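Local atomic coordinates of GlcNAc Inducible Gene 2, GIG2 (Candida albicans, PDB entry 6AKZ), a protein that binds an iron ion and is probably an oxygenase of the DUF1479 family, named as the product of a GlcNAc-inducible gene and of unknown substrate. Residues Asp420-Asp425 and Met432-Phe437; Glu438-Met443 and Lys449-Ala454. All coordinates share one frame; numbering follows the deposited sequence.

Contact 1 of 2, residues Asp420-Asp425 and Met432-Phe437; sequences DDLKND and MGLEEF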
loop_
_atom_site.group_PDB
_atom_site.type_symbol
_atom_site.label_atom_id
_atom_site.label_comp_id
_atom_site.label_asym_id
_atom_site.label_seq_id
_atom_site.Cartn_x
_atom_site.Cartn_y
_atom_site.Cartn_z
ATOM N N ASP A 420 -23.013 -4.208 -16.698
ATOM C CA ASP A 420 -24.027 -3.229 -16.353
ATOM C C ASP A 420 -23.827 -2.607 -14.948
ATOM O O ASP A 420 -24.359 -1.530 -14.743
ATOM C CB ASP A 420 -25.458 -3.795 -16.381
ATOM C CG ASP A 420 -26.022 -3.979 -17.819
ATOM O OD1 ASP A 420 -25.402 -3.565 -18.829
ATOM O OD2 ASP A 420 -27.137 -4.559 -17.894
ATOM N N ASP A 421 -23.079 -3.256 -14.055
ATOM C CA ASP A 421 -22.758 -2.688 -12.715
ATOM C C ASP A 421 -21.906 -1.416 -12.834
ATOM O O ASP A 421 -21.772 -0.635 -11.885
ATOM C CB ASP A 421 -21.997 -3.707 -11.877
ATOM C CG ASP A 421 -22.796 -4.984 -11.616
ATOM O OD1 ASP A 421 -24.035 -4.891 -11.757
ATOM O OD2 ASP A 421 -22.212 -6.023 -11.208
ATOM N N LEU A 422 -21.296 -1.205 -14.000
ATOM C CA LEU A 422 -20.547 -0.016 -14.247
ATOM C C LEU A 422 -21.436 1.103 -14.681
ATOM O O LEU A 422 -20.976 2.174 -14.780
ATOM C CB LEU A 422 -19.432 -0.291 -15.271
ATOM C CG LEU A 422 -18.419 -1.369 -14.906
ATOM C CD1 LEU A 422 -17.667 -1.950 -16.085
ATOM C CD2 LEU A 422 -17.448 -0.746 -13.912
ATOM N N LYS A 423 -22.742 0.857 -14.901
ATOM C CA LYS A 423 -23.704 1.869 -15.072
ATOM C C LYS A 423 -23.443 2.746 -16.325
ATOM O O LYS A 423 -23.717 3.954 -16.311
ATOM C CB LYS A 423 -23.878 2.739 -13.833
ATOM C CG LYS A 423 -23.833 2.046 -12.465
ATOM C CD LYS A 423 -25.053 1.261 -12.083
ATOM C CE LYS A 423 -24.826 0.612 -10.707
ATOM N NZ LYS A 423 -25.654 -0.597 -10.542
ATOM N N ASN A 424 -22.845 2.094 -17.317
ATOM C CA ASN A 424 -22.334 2.755 -18.523
ATOM C C ASN A 424 -21.598 4.097 -18.217
ATOM O O ASN A 424 -21.643 5.031 -18.978
ATOM C CB ASN A 424 -23.473 2.855 -19.591
ATOM C CG ASN A 424 -22.928 2.955 -21.001
ATOM O OD1 ASN A 424 -21.880 2.359 -21.350
ATOM N ND2 ASN A 424 -23.571 3.771 -21.801
ATOM N N ASP A 425 -20.851 4.166 -17.110
ATOM C CA ASP A 425 -20.056 5.372 -16.801
ATOM C C ASP A 425 -18.676 5.215 -17.455
ATOM O O ASP A 425 -17.924 4.323 -17.098
ATOM C CB ASP A 425 -19.822 5.460 -15.289
ATOM C CG ASP A 425 -19.105 6.729 -14.901
ATOM O OD1 ASP A 425 -17.907 6.866 -15.151
ATOM O OD2 ASP A 425 -19.750 7.616 -14.322
ATOM N N MET A 432 -11.223 0.188 -15.289
ATOM C CA MET A 432 -11.308 -1.213 -15.395
ATOM C C MET A 432 -10.636 -1.705 -16.630
ATOM O O MET A 432 -10.670 -2.869 -16.884
ATOM C CB MET A 432 -12.821 -1.625 -15.511
ATOM C CG MET A 432 -13.658 -1.411 -14.278
ATOM S SD MET A 432 -13.107 -2.469 -12.902
ATOM C CE MET A 432 -13.281 -4.129 -13.480
ATOM N N GLY A 433 -10.056 -0.834 -17.437
ATOM C CA GLY A 433 -9.344 -1.262 -18.619
ATOM C C GLY A 433 -10.290 -1.554 -19.782
ATOM O O GLY A 433 -9.913 -2.284 -20.674
ATOM N N LEU A 434 -11.511 -1.018 -19.760
ATOM C CA LEU A 434 -12.555 -1.418 -20.720
ATOM C C LEU A 434 -12.770 -0.329 -21.761
ATOM O O LEU A 434 -13.602 -0.513 -22.648
ATOM C CB LEU A 434 -13.859 -1.712 -19.968
ATOM C CG LEU A 434 -13.802 -2.900 -18.979
ATOM C CD1 LEU A 434 -15.048 -2.973 -18.090
ATOM C CD2 LEU A 434 -13.595 -4.223 -19.690
ATOM N N GLU A 435 -12.070 0.816 -21.639
ATOM C CA GLU A 435 -12.286 1.929 -22.528
ATOM C C GLU A 435 -10.979 2.691 -22.605
ATOM O O GLU A 435 -10.302 2.844 -21.578
ATOM C CB GLU A 435 -13.345 2.824 -21.920
ATOM C CG GLU A 435 -13.628 4.079 -22.714
ATOM C CD GLU A 435 -14.215 3.735 -24.086
ATOM O OE1 GLU A 435 -15.291 3.088 -24.120
ATOM O OE2 GLU A 435 -13.555 4.038 -25.101
ATOM N N GLU A 436 -10.645 3.205 -23.797
ATOM C CA GLU A 436 -9.411 3.941 -23.959
ATOM C C GLU A 436 -9.513 5.253 -23.181
ATOM O O GLU A 436 -10.605 5.829 -22.953
ATOM C CB GLU A 436 -9.135 4.268 -25.452
ATOM C CG GLU A 436 -8.981 3.037 -26.327
ATOM C CD GLU A 436 -10.301 2.541 -26.981
ATOM O OE1 GLU A 436 -11.447 2.558 -26.381
ATOM O OE2 GLU A 436 -10.186 2.114 -28.146
ATOM N N PHE A 437 -8.359 5.729 -22.774
ATOM C CA PHE A 437 -8.214 7.029 -22.067
ATOM C C PHE A 437 -8.296 8.193 -23.010
ATOM O O PHE A 437 -7.832 8.125 -24.122
ATOM C CB PHE A 437 -6.894 7.051 -21.291
ATOM C CG PHE A 437 -6.842 6.019 -20.215
ATOM C CD1 PHE A 437 -7.503 6.261 -19.014
ATOM C CD2 PHE A 437 -6.202 4.833 -20.416
ATOM C CE1 PHE A 437 -7.543 5.281 -18.047
ATOM C CE2 PHE A 437 -6.191 3.866 -19.409
ATOM C CZ PHE A 437 -6.866 4.123 -18.207
#

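Contact 2 of 2, residues Glu438-Met443 and Lys449-Ala454; sequences EKPENM and KIRSIA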
loop_
_atom_site.group_PDB
_atom_site.type_symbol
_atom_site.label_atom_id
_atom_site.label_comp_id
_atom_site.label_asym_id
_atom_site.label_seq_id
_atom_site.Cartn_x
_atom_site.Cartn_y
_atom_site.Cartn_z
ATOM N N GLU A 438 -9.029 9.217 -22.609
ATOM C CA GLU A 438 -9.087 10.457 -23.320
ATOM C C GLU A 438 -7.780 11.223 -23.072
ATOM O O GLU A 438 -7.243 11.182 -21.977
ATOM C CB GLU A 438 -10.305 11.252 -22.801
ATOM C CG GLU A 438 -10.781 12.363 -23.719
ATOM C CD GLU A 438 -11.614 13.432 -22.972
ATOM O OE1 GLU A 438 -12.386 13.055 -22.073
ATOM O OE2 GLU A 438 -11.456 14.655 -23.261
ATOM N N LYS A 439 -7.240 11.889 -24.086
ATOM C CA LYS A 439 -6.097 12.774 -23.898
ATOM C C LYS A 439 -6.429 14.104 -24.512
ATOM O O LYS A 439 -6.309 14.192 -25.723
ATOM C CB LYS A 439 -4.885 12.295 -24.594
ATOM C CG LYS A 439 -4.571 10.937 -24.111
ATOM C CD LYS A 439 -3.247 10.722 -24.703
ATOM C CE LYS A 439 -2.957 9.313 -24.916
ATOM N NZ LYS A 439 -4.050 8.352 -24.901
ATOM N N PRO A 440 -6.881 15.064 -23.700
ATOM C CA PRO A 440 -7.349 16.381 -24.113
ATOM C C PRO A 440 -6.270 17.117 -24.906
ATOM O O PRO A 440 -5.063 16.881 -24.670
ATOM C CB PRO A 440 -7.587 17.087 -22.773
ATOM C CG PRO A 440 -7.875 16.036 -21.801
ATOM C CD PRO A 440 -7.083 14.847 -22.247
ATOM N N GLU A 441 -6.678 17.966 -25.848
ATOM C CA GLU A 441 -5.726 18.902 -26.575
ATOM C C GLU A 441 -4.651 19.465 -25.686
ATOM O O GLU A 441 -3.489 19.444 -26.013
ATOM C CB GLU A 441 -6.461 20.113 -27.202
ATOM N N ASN A 442 -5.079 19.947 -24.534
ATOM C CA ASN A 442 -4.231 20.653 -23.585
ATOM C C ASN A 442 -3.274 19.791 -22.785
ATOM O O ASN A 442 -2.450 20.319 -22.080
ATOM C CB ASN A 442 -5.116 21.445 -22.566
ATOM C CG ASN A 442 -6.141 20.548 -21.833
ATOM O OD1 ASN A 442 -5.818 19.841 -20.857
ATOM N ND2 ASN A 442 -7.392 20.569 -22.312
ATOM N N MET A 443 -3.395 18.476 -22.822
ATOM C CA MET A 443 -2.660 17.694 -21.866
ATOM C C MET A 443 -1.329 17.352 -22.495
ATOM O O MET A 443 -1.274 17.090 -23.691
ATOM C CB MET A 443 -3.466 16.440 -21.496
ATOM C CG MET A 443 -2.791 15.481 -20.523
ATOM S SD MET A 443 -3.938 14.177 -20.090
ATOM C CE MET A 443 -5.062 15.003 -18.952
ATOM N N LYS A 449 1.678 10.872 -22.047
ATOM C CA LYS A 449 2.383 9.734 -22.542
ATOM C C LYS A 449 1.877 8.433 -21.930
ATOM O O LYS A 449 1.704 7.432 -22.645
ATOM C CB LYS A 449 3.862 9.879 -22.311
ATOM C CG LYS A 449 4.492 11.031 -23.118
ATOM C CD LYS A 449 5.903 11.260 -22.584
ATOM C CE LYS A 449 6.565 12.408 -23.340
ATOM N NZ LYS A 449 7.722 12.934 -22.609
ATOM N N ILE A 450 1.649 8.419 -20.602
ATOM C CA ILE A 450 1.170 7.139 -19.987
ATOM C C ILE A 450 -0.209 6.752 -20.512
ATOM O O ILE A 450 -0.515 5.554 -20.704
ATOM C CB ILE A 450 1.312 7.153 -18.449
ATOM C CG1 ILE A 450 1.181 5.746 -17.885
ATOM C CG2 ILE A 450 0.255 8.142 -17.841
ATOM C CD1 ILE A 450 2.181 4.734 -18.415
ATOM N N ARG A 451 -1.056 7.735 -20.768
ATOM C CA ARG A 451 -2.330 7.461 -21.315
ATOM C C ARG A 451 -2.192 6.841 -22.691
ATOM O O ARG A 451 -2.867 5.880 -22.992
ATOM C CB ARG A 451 -3.217 8.689 -21.337
ATOM C CG ARG A 451 -3.725 9.109 -20.007
ATOM C CD ARG A 451 -4.675 10.279 -20.088
ATOM N NE ARG A 451 -4.981 10.769 -18.740
ATOM C CZ ARG A 451 -5.972 11.558 -18.398
ATOM N NH1 ARG A 451 -6.818 12.061 -19.306
ATOM N NH2 ARG A 451 -6.103 11.889 -17.095
ATOM N N SER A 452 -1.313 7.374 -23.517
ATOM C CA SER A 452 -1.083 6.790 -24.819
ATOM C C SER A 452 -0.563 5.362 -24.740
ATOM O O SER A 452 -1.020 4.466 -25.500
ATOM C CB SER A 452 -0.144 7.664 -25.654
ATOM O OG SER A 452 0.139 6.989 -26.902
ATOM N N ILE A 453 0.401 5.141 -23.857
ATOM C CA ILE A 453 1.001 3.807 -23.707
ATOM C C ILE A 453 -0.089 2.799 -23.252
ATOM O O ILE A 453 -0.199 1.676 -23.814
ATOM C CB ILE A 453 2.146 3.883 -22.744
ATOM C CG1 ILE A 453 3.313 4.659 -23.394
ATOM C CG2 ILE A 453 2.569 2.475 -22.266
ATOM C CD1 ILE A 453 4.352 5.148 -22.387
ATOM N N ALA A 454 -0.940 3.207 -22.308
ATOM C CA ALA A 454 -2.060 2.340 -21.936
ATOM C C ALA A 454 -2.999 2.003 -23.093
ATOM O O ALA A 454 -3.358 0.836 -23.302
ATOM C CB ALA A 454 -2.877 2.920 -20.796
#

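Contact 1 of 2, residues Asp420-Asp425 and Met432-Phe437
Leu422 bridges the two segments with the two branches of its isobutyl group, each methyl meeting a different residue of Met432-Phe437. CD2 of Leu422 rests on CG of Met432 at 3.9 Å, while Leu422 CD1 meets Leu434 CD1 at 3.5 Å, a methyl pair pressed somewhat closer than two carbons normally sit, with the two leucine side chains crossing at about a right angle. With CG anti to the carbonyl carbon (chi1 -69°), Met432 sets its CG against Leu422, and the bend at chi2 (-65°) turns SD away from it. The buried area is small, 102 Å² over both sides, and no hydrogen bond spans the segments; Phe392 of helix 382-394 and Phe141 pack against both Leu422 and Met432, so the pair belongs to a larger apolar cluster.

Backbone bonds hold the turn of Asp420-Asp425 that carries Leu422. Lys423 N donates to Asp420 O at 2.9 Å, and Asp425 N to Leu422 O at 3.1 Å. Lys423 forms a salt bridge with Glu138.

Helix 426-431 lies between the segments, and its ends carry caps. Asp425 is its N-cap, with OD1 accepting from Ser428 N, and Gly433, at positive phi (81°), closes it in a Schellman motif. The short helix is thus capped at both ends, and Leu422, before it, packs on Met432 and Leu434, after it.

Contact 2 of 2, residues Glu438-Met443 and Lys449-Ala454
Arg451 NH1 donates to the backbone Glu438 O at 2.8 Å with an N-H...O angle of 155°, the one hydrogen bond between the segments. It ties an extended loop, ending in a type I beta turn from Pro440 to Met443, to the helix 445-460 that follows: a local loop-on-helix packing at the surface, away from the iron site. The acceptor lies at the edge of the guanidinium, 12° out of its plane. Arg451 reaches this carbonyl with its chain extended from CG to NE. While Glu438 O holds NH1, NE forms a salt bridge with Asp167 and NH2 is hydrogen-bonded beyond the two segments, so rotation of the group is well constrained.

Met443 crosses the arginine at about a right angle and sets its CE over one guanidinium face, 3.4 Å from Arg451 NH1. The turn that carries it is closed by Met443 N donating to Pro440 O at 3.0 Å.

Lys439 runs alongside Arg451 in the opposite direction, its CG 3.8 Å from Arg451 CB. The hydroxyl OG of Ser452 is hydrogen-bonded to NE2 of Gln456, one helical turn on.

From the N-terminal side, contact 1 comes first: Asp420-Asp425 leads into helix 426-431, and Met432-Phe437 leaves it, so the contact closes a loop that contains that helix. Contact 2 opens at the very next residue, Glu438, and closes a second loop on helix 445-460. The two are in series, neither nested nor crossed, with centres about 17 Å apart. Phe437 joins them: its CE2 lies 3.7 Å from Ala454 CB, and its CB lies 4.0 Å from Arg451 CG. Helix 382-394 is shared, since Leu422, Met432 and Leu434 of contact 1 and Ile450 and Ala454 of helix 445-460 all pack on it.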